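DUF3298 domain-containing protein (Pseudomonas aeruginosa, PDB 4E72) is of unknown function, a probable lipoprotein of the DUF3298 family that folds into a long mixed beta sheet beside a smaller helix-and-sheet part. Local coordinates at residues L14-L19 against A70-F75; E143-Q148 against P178-T183; K154-A159 against A166-T171. All blocks are in the same frame, centred on the assembly; numbering follows the deposited sequence.

Contact 1: residues L14-L19 against A70-F75; sequences LASEHL and AYERQF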
# COMPACT_ATOMS: atom_id res chain seq x y z
N LEU A 14 -17.20 -1.00 3.59
CA LEU A 14 -17.51 -1.70 4.84
C LEU A 14 -16.66 -1.13 5.96
O LEU A 14 -15.49 -1.51 6.09
CB LEU A 14 -17.26 -3.22 4.71
CG LEU A 14 -18.01 -3.93 3.60
CD1 LEU A 14 -17.12 -4.97 2.95
CD2 LEU A 14 -19.29 -4.56 4.12
N ALA A 15 -17.23 -0.20 6.76
CA ALA A 15 -16.52 0.46 7.85
C ALA A 15 -17.14 0.13 9.22
O ALA A 15 -18.37 0.07 9.37
CB ALA A 15 -16.52 1.97 7.63
N SER A 16 -16.25 -0.10 10.21
CA SER A 16 -16.62 -0.42 11.58
C SER A 16 -15.51 -0.07 12.56
O SER A 16 -14.33 -0.22 12.25
CB SER A 16 -16.94 -1.92 11.71
OG SER A 16 -15.78 -2.73 11.59
N GLU A 17 -15.89 0.36 13.75
CA GLU A 17 -15.01 0.63 14.87
C GLU A 17 -15.61 -0.12 16.05
O GLU A 17 -16.77 0.14 16.41
CB GLU A 17 -14.85 2.12 15.13
CG GLU A 17 -13.91 2.44 16.29
CD GLU A 17 -13.32 3.83 16.23
OE1 GLU A 17 -14.01 4.78 16.68
OE2 GLU A 17 -12.19 3.99 15.71
N HIS A 18 -14.86 -1.08 16.62
CA HIS A 18 -15.35 -1.87 17.73
C HIS A 18 -14.41 -1.81 18.92
O HIS A 18 -13.18 -1.89 18.78
CB HIS A 18 -15.61 -3.32 17.31
CG HIS A 18 -16.69 -3.48 16.27
ND1 HIS A 18 -16.52 -4.29 15.17
CD2 HIS A 18 -17.93 -2.93 16.22
CE1 HIS A 18 -17.65 -4.22 14.48
NE2 HIS A 18 -18.53 -3.41 15.07
N LEU A 19 -15.01 -1.62 20.09
CA LEU A 19 -14.31 -1.57 21.36
C LEU A 19 -14.38 -2.91 22.01
O LEU A 19 -15.34 -3.64 21.77
CB LEU A 19 -14.94 -0.51 22.30
CG LEU A 19 -14.77 0.96 21.94
CD1 LEU A 19 -15.34 1.83 23.03
CD2 LEU A 19 -13.30 1.33 21.73
N ALA A 70 -12.37 -12.74 12.33
CA ALA A 70 -11.58 -13.59 13.22
C ALA A 70 -10.41 -12.77 13.81
O ALA A 70 -10.12 -12.90 14.99
CB ALA A 70 -11.07 -14.83 12.49
N TYR A 71 -9.78 -11.90 12.99
CA TYR A 71 -8.67 -11.04 13.45
C TYR A 71 -9.16 -10.06 14.53
O TYR A 71 -8.50 -9.90 15.56
CB TYR A 71 -8.01 -10.26 12.29
CG TYR A 71 -7.06 -9.18 12.78
CD1 TYR A 71 -5.82 -9.51 13.31
CD2 TYR A 71 -7.44 -7.84 12.78
CE1 TYR A 71 -4.97 -8.53 13.82
CE2 TYR A 71 -6.61 -6.85 13.31
CZ TYR A 71 -5.36 -7.20 13.81
OH TYR A 71 -4.49 -6.24 14.25
N GLU A 72 -10.26 -9.37 14.27
CA GLU A 72 -10.86 -8.38 15.18
C GLU A 72 -11.17 -9.03 16.54
O GLU A 72 -10.75 -8.50 17.57
CB GLU A 72 -12.11 -7.76 14.52
CG GLU A 72 -13.15 -7.22 15.50
CD GLU A 72 -14.23 -6.45 14.79
OE1 GLU A 72 -15.21 -7.08 14.33
OE2 GLU A 72 -14.08 -5.21 14.66
N ARG A 73 -11.82 -10.21 16.52
CA ARG A 73 -12.14 -11.02 17.70
C ARG A 73 -10.85 -11.40 18.46
O ARG A 73 -10.79 -11.21 19.68
CB ARG A 73 -12.93 -12.27 17.25
CG ARG A 73 -13.15 -13.37 18.29
CD ARG A 73 -14.21 -14.37 17.81
NE ARG A 73 -13.83 -15.11 16.60
CZ ARG A 73 -14.44 -14.99 15.41
NH1 ARG A 73 -15.44 -14.13 15.24
NH2 ARG A 73 -14.04 -15.72 14.38
N GLN A 74 -9.84 -11.94 17.74
CA GLN A 74 -8.57 -12.31 18.38
C GLN A 74 -7.84 -11.08 19.01
O GLN A 74 -7.43 -11.16 20.16
CB GLN A 74 -7.66 -13.03 17.39
CG GLN A 74 -6.40 -13.61 18.07
CD GLN A 74 -5.40 -14.19 17.11
OE1 GLN A 74 -5.68 -14.46 15.94
NE2 GLN A 74 -4.19 -14.40 17.60
N PHE A 75 -7.73 -9.95 18.28
CA PHE A 75 -7.05 -8.75 18.80
C PHE A 75 -7.73 -8.24 20.07
O PHE A 75 -7.04 -7.97 21.04
CB PHE A 75 -6.97 -7.62 17.73
CG PHE A 75 -6.21 -6.40 18.21
CD1 PHE A 75 -4.84 -6.31 18.03
CD2 PHE A 75 -6.87 -5.37 18.87
CE1 PHE A 75 -4.14 -5.18 18.49
CE2 PHE A 75 -6.16 -4.24 19.33
CZ PHE A 75 -4.80 -4.15 19.13
O HOH W 1 -13.76 -2.97 13.44

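Contact 2: residues E143-Q148 against P178-T183; sequences EAFWKQ and PHVALT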
# COMPACT_ATOMS: atom_id res chain seq x y z
N GLU A 143 16.52 -4.78 -13.13
CA GLU A 143 17.72 -3.96 -12.90
C GLU A 143 17.53 -2.56 -13.51
O GLU A 143 17.67 -1.57 -12.79
CB GLU A 143 18.96 -4.64 -13.50
N ALA A 144 17.10 -2.48 -14.81
CA ALA A 144 16.82 -1.21 -15.49
C ALA A 144 15.70 -0.40 -14.78
O ALA A 144 15.79 0.82 -14.71
CB ALA A 144 16.43 -1.47 -16.94
N PHE A 145 14.68 -1.09 -14.22
CA PHE A 145 13.61 -0.43 -13.47
C PHE A 145 14.15 0.28 -12.20
O PHE A 145 13.82 1.44 -11.96
CB PHE A 145 12.51 -1.42 -13.08
CG PHE A 145 11.39 -0.84 -12.24
CD1 PHE A 145 10.35 -0.13 -12.84
CD2 PHE A 145 11.36 -1.02 -10.85
CE1 PHE A 145 9.30 0.37 -12.07
CE2 PHE A 145 10.32 -0.50 -10.09
CZ PHE A 145 9.30 0.20 -10.71
N TRP A 146 15.00 -0.41 -11.43
CA TRP A 146 15.50 0.19 -10.20
C TRP A 146 16.52 1.29 -10.50
O TRP A 146 16.66 2.20 -9.69
CB TRP A 146 15.99 -0.85 -9.19
CG TRP A 146 14.87 -1.72 -8.69
CD1 TRP A 146 14.61 -3.01 -9.06
CD2 TRP A 146 13.78 -1.32 -7.84
NE1 TRP A 146 13.47 -3.46 -8.44
CE2 TRP A 146 12.92 -2.43 -7.71
CE3 TRP A 146 13.45 -0.13 -7.16
CZ2 TRP A 146 11.76 -2.40 -6.92
CZ3 TRP A 146 12.29 -0.08 -6.42
CH2 TRP A 146 11.46 -1.21 -6.30
N LYS A 147 17.13 1.27 -11.71
CA LYS A 147 18.03 2.34 -12.15
C LYS A 147 17.23 3.62 -12.37
O LYS A 147 17.70 4.68 -11.99
CB LYS A 147 18.80 1.97 -13.43
CG LYS A 147 19.88 0.92 -13.20
CD LYS A 147 21.19 1.47 -12.62
CE LYS A 147 22.28 0.41 -12.60
NZ LYS A 147 22.76 0.04 -13.97
N GLN A 148 15.98 3.51 -12.91
CA GLN A 148 15.06 4.64 -13.11
C GLN A 148 14.48 5.11 -11.78
O GLN A 148 14.21 6.29 -11.62
CB GLN A 148 13.93 4.30 -14.09
CG GLN A 148 14.41 3.93 -15.51
CD GLN A 148 15.38 4.92 -16.09
OE1 GLN A 148 15.06 6.10 -16.25
NE2 GLN A 148 16.61 4.49 -16.35
N PRO A 178 8.71 -2.89 -1.88
CA PRO A 178 7.77 -3.83 -2.49
C PRO A 178 6.50 -3.15 -3.04
O PRO A 178 5.74 -3.81 -3.75
CB PRO A 178 7.39 -4.78 -1.34
CG PRO A 178 7.91 -4.18 -0.12
CD PRO A 178 8.59 -2.89 -0.40
N HIS A 179 6.25 -1.84 -2.74
CA HIS A 179 5.00 -1.12 -3.07
C HIS A 179 5.15 -0.22 -4.28
O HIS A 179 5.63 0.91 -4.20
CB HIS A 179 4.50 -0.29 -1.87
CG HIS A 179 4.75 -0.92 -0.52
ND1 HIS A 179 4.28 -2.20 -0.22
CD2 HIS A 179 5.34 -0.41 0.58
CE1 HIS A 179 4.63 -2.43 1.03
NE2 HIS A 179 5.23 -1.36 1.57
N VAL A 180 4.68 -0.74 -5.41
CA VAL A 180 4.76 -0.11 -6.72
C VAL A 180 3.36 -0.04 -7.26
O VAL A 180 2.71 -1.07 -7.35
CB VAL A 180 5.70 -0.92 -7.67
CG1 VAL A 180 5.70 -0.36 -9.10
CG2 VAL A 180 7.12 -1.00 -7.13
N ALA A 181 2.89 1.15 -7.66
CA ALA A 181 1.56 1.28 -8.23
C ALA A 181 1.59 1.85 -9.65
O ALA A 181 2.33 2.80 -9.92
CB ALA A 181 0.69 2.14 -7.36
N LEU A 182 0.76 1.25 -10.54
CA LEU A 182 0.61 1.70 -11.91
C LEU A 182 -0.38 2.88 -11.94
O LEU A 182 -1.49 2.77 -12.48
CB LEU A 182 0.19 0.55 -12.85
CG LEU A 182 1.24 -0.56 -13.13
CD1 LEU A 182 0.64 -1.67 -13.99
CD2 LEU A 182 2.50 -0.00 -13.83
N THR A 183 0.01 4.01 -11.33
CA THR A 183 -0.82 5.21 -11.29
C THR A 183 -0.80 5.85 -12.71
O THR A 183 0.02 5.49 -13.57
CB THR A 183 -0.40 6.12 -10.12
OG1 THR A 183 1.02 6.14 -10.03
CG2 THR A 183 -0.96 5.64 -8.79

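Contact 3: residues K154-A159 against A166-T171; sequences KAWLLA and ADFQKT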
# COMPACT_ATOMS: atom_id res chain seq x y z
N LYS A 154 16.58 10.80 -6.74
CA LYS A 154 17.35 12.04 -6.90
C LYS A 154 16.41 13.23 -7.10
O LYS A 154 16.60 14.26 -6.45
CB LYS A 154 18.38 11.93 -8.04
CG LYS A 154 19.39 10.81 -7.82
CD LYS A 154 20.78 11.32 -7.49
CE LYS A 154 21.84 10.26 -7.75
NZ LYS A 154 21.95 9.92 -9.20
N ALA A 155 15.33 13.04 -7.89
CA ALA A 155 14.32 14.07 -8.11
C ALA A 155 13.58 14.37 -6.80
O ALA A 155 13.34 15.53 -6.51
CB ALA A 155 13.34 13.64 -9.19
N TRP A 156 13.26 13.33 -5.99
CA TRP A 156 12.60 13.43 -4.69
C TRP A 156 13.48 14.18 -3.68
O TRP A 156 12.97 14.99 -2.91
CB TRP A 156 12.22 12.05 -4.15
CG TRP A 156 11.58 12.07 -2.79
CD1 TRP A 156 10.26 12.26 -2.51
CD2 TRP A 156 12.25 11.91 -1.53
NE1 TRP A 156 10.07 12.26 -1.15
CE2 TRP A 156 11.27 12.06 -0.52
CE3 TRP A 156 13.58 11.66 -1.15
CZ2 TRP A 156 11.58 11.97 0.84
CZ3 TRP A 156 13.88 11.58 0.21
CH2 TRP A 156 12.89 11.72 1.18
N LEU A 157 14.81 13.91 -3.68
CA LEU A 157 15.77 14.61 -2.82
C LEU A 157 15.79 16.12 -3.13
O LEU A 157 15.74 16.94 -2.20
CB LEU A 157 17.20 14.04 -2.97
CG LEU A 157 17.47 12.65 -2.38
CD1 LEU A 157 18.77 12.07 -2.95
CD2 LEU A 157 17.47 12.68 -0.83
N LEU A 158 15.88 16.47 -4.44
CA LEU A 158 15.89 17.84 -4.98
C LEU A 158 14.60 18.56 -4.61
O LEU A 158 14.65 19.71 -4.18
CB LEU A 158 16.12 17.85 -6.52
CG LEU A 158 16.30 19.24 -7.18
CD1 LEU A 158 17.51 19.97 -6.64
CD2 LEU A 158 16.45 19.13 -8.67
N ALA A 159 13.44 17.88 -4.72
CA ALA A 159 12.13 18.45 -4.38
C ALA A 159 12.04 18.77 -2.87
O ALA A 159 11.33 19.70 -2.48
CB ALA A 159 11.03 17.48 -4.78
N ALA A 166 24.47 15.81 2.45
CA ALA A 166 25.18 14.54 2.33
C ALA A 166 25.03 13.67 3.58
O ALA A 166 25.04 12.45 3.43
CB ALA A 166 26.65 14.77 2.03
N ASP A 167 24.86 14.27 4.78
CA ASP A 167 24.69 13.53 6.04
C ASP A 167 23.38 12.71 6.02
O ASP A 167 23.39 11.55 6.45
CB ASP A 167 24.73 14.46 7.27
CG ASP A 167 25.19 13.79 8.57
OD1 ASP A 167 25.29 12.54 8.60
OD2 ASP A 167 25.43 14.52 9.56
N PHE A 168 22.30 13.30 5.48
CA PHE A 168 21.00 12.64 5.28
C PHE A 168 21.15 11.48 4.28
O PHE A 168 20.60 10.40 4.52
CB PHE A 168 19.96 13.64 4.75
CG PHE A 168 18.57 13.08 4.57
CD1 PHE A 168 18.21 12.42 3.40
CD2 PHE A 168 17.60 13.26 5.56
CE1 PHE A 168 16.93 11.89 3.24
CE2 PHE A 168 16.30 12.77 5.38
CZ PHE A 168 15.99 12.06 4.23
N GLN A 169 21.86 11.71 3.16
CA GLN A 169 22.07 10.72 2.10
C GLN A 169 22.84 9.49 2.58
O GLN A 169 22.46 8.38 2.23
CB GLN A 169 22.76 11.36 0.89
CG GLN A 169 21.78 12.18 0.04
CD GLN A 169 22.42 12.88 -1.13
OE1 GLN A 169 23.25 12.31 -1.85
NE2 GLN A 169 22.01 14.12 -1.36
N LYS A 170 23.88 9.67 3.44
CA LYS A 170 24.65 8.57 4.02
C LYS A 170 23.81 7.79 5.02
O LYS A 170 23.95 6.57 5.12
CB LYS A 170 25.94 9.05 4.69
CG LYS A 170 26.93 9.77 3.76
CD LYS A 170 27.40 8.94 2.55
CE LYS A 170 27.67 9.79 1.33
NZ LYS A 170 26.42 10.35 0.73
N THR A 171 22.93 8.49 5.76
CA THR A 171 22.05 7.88 6.77
C THR A 171 20.91 7.11 6.08
O THR A 171 20.50 6.05 6.56
CB THR A 171 21.52 8.98 7.71
OG1 THR A 171 22.63 9.58 8.37
CG2 THR A 171 20.54 8.46 8.74

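Contact 1: residues L14-L19 against A70-F75
A helix packed over one face of the large mixed sheet is tied to the sheet's edge strand here by a His-carboxylate hydrogen bond, His-18 to Glu-72, at the protein surface. Strand 12-19 is an outermost strand of that sheet, paired through its backbone with strand 30-37; helix 68-78 supplies the acid. His-18 ND1 donates to Glu-72 OE2 over 2.7 Å, with an N-H...O angle of 160°. The oxygen lies close to the imidazole plane, at the ring edge, but the donor meets the carboxylate from above, 42° out of its plane. Ring and carboxylate planes are turned well away from parallel. Glu-72 reaches across because its CG stands anti to the backbone N (chi1 154°) and the chain stays extended beyond it. Elsewhere on the same helix, Tyr-71 bonds through its hydroxyl to Ser-85, and Phe-75 packs on Val-31 and Trp-83, contacts that hold the sheet-facing side of the helix. The link to the strand is doubled by a water. Ser-16, two residues before His-18, holds it with OG at 2.7 Å, and the water in turn donates to Glu-72 OE2 at 2.6 Å.

Contact 2: residues E143-Q148 against P178-T183
Phe-145 and Trp-146, neighbours on helix 142-159, pack against Val-180 of strand 179-181, in the buried layer between that helix and the small antiparallel sheet.

The interaction across the two segments is apolar. The Phe-145 side chain and Val-180 come at each other from opposite directions, and the far end of the phenyl ring does the touching: CZ lies 4.0 Å from Val-180 CG1. The other methyl serves the tryptophan, with Val-180 CG2 4.4 Å from Trp-146 CH2, a looser approach. Both methyls meet their rings obliquely. Phe-145 has CG anti to the backbone N (chi1 177°), which sends the ring off the helix toward the strand, and Val-180 points its CB back toward the helix to meet it.

Within the helix the two rings also pack on each other. Phe-145 CD2 sits 3.8 Å above the Trp-146 ring plane, over its centre, while Trp-146 CE2 lies at the edge of the phenyl ring, so the two rings meet edge to face, in a T-shaped pair. Leu-189 of the adjoining strand 187-190 touches Phe-145, Trp-146 and Val-180 alike, and Leu-133 of helix 133-136 touches both rings.

Polar bonding falls at the margins. Trp-146 NE1 bonds to Glu-142, one helical turn back, which gives the indole N-H a partner and helps to set the rotation of the ring. On the strand, the carbonyl oxygen of Val-180 accepts from the Asn-122 side-chain amide of the large sheet, so that oxygen has a polar partner while the methyls face the helix.

With carbon alone meeting carbon between the segments, the contact should depend on shape and on the exclusion of water, with little of the directional demand a polar bond would make.

Contact 3: residues K154-A159 against A166-T171
Leu-157 of helix 142-159 has the largest share of the contact with helix 166-171, and its two methyls are shared between neighbouring residues of the second helix. CB points toward that helix. CG stands anti to the carbonyl carbon, beside the backbone N (chi1 -72°), and from this branch point the tips part. CD1 goes to Gln-169, 4.2 Å from NE2 and equally close to the amide carbon CD; CD2 goes to Phe-168, 4.2 Å from CE1. In each case the side chains slant past one another, and the methyl approaches the phenyl ring obliquely.

Gln-169 keeps its chain extended beyond CG, which carries its amide to the connecting loop. There NE2 donates to the carbonyl oxygen of Leu-162, so the polar end is spoken for by the loop and what it offers Leu-157 is a van der Waals surface. Leu-162 also touches both Leu-157 and Phe-168 with its own side chain.

Trp-156, one residue earlier, adds the six-membered end of its indole. Its CZ3 is 4.3 Å from Phe-168 CE1, and that carbon lies at the edge of the tryptophan ring, near its plane. Phe-168 has CG anti to its backbone N (chi1 -177°), an orientation that brings CE1 within touch of both the leucine and the tryptophan. Its ring also meets that of Trp-172 and touches Pro-198, while Trp-156 rests on Pro-204.

The short segments run at 141° to each other, with axes 12.6 Å apart at closest approach, too far for their backbones to pack closely. Long side chains bridge the gap, and a six-residue link joins the two: this is an alpha-hairpin, two successive, roughly antiparallel helices joined by a short loop and closed by a mainly apolar cluster.

Overall arrangement
Contact 1 stands apart from the others: its centre is 34 Å from that of contact 2 and 40 Å from that of contact 3, on the opposite side of the chain's centre. It joins a helix to the edge of the large sheet at the surface, and does so with a His-carboxylate hydrogen bond and a bridging water. Contacts 2 and 3 share helix 142-159, whose start packs on the small sheet in a buried layer and whose end meets helix 166-171 in a partly buried patch; both depend on aromatic and aliphatic carbon. Within the DUF3298 region, that one helix therefore connects interior packing to a more peripheral hairpin, where a glutamine joins the apolar residues.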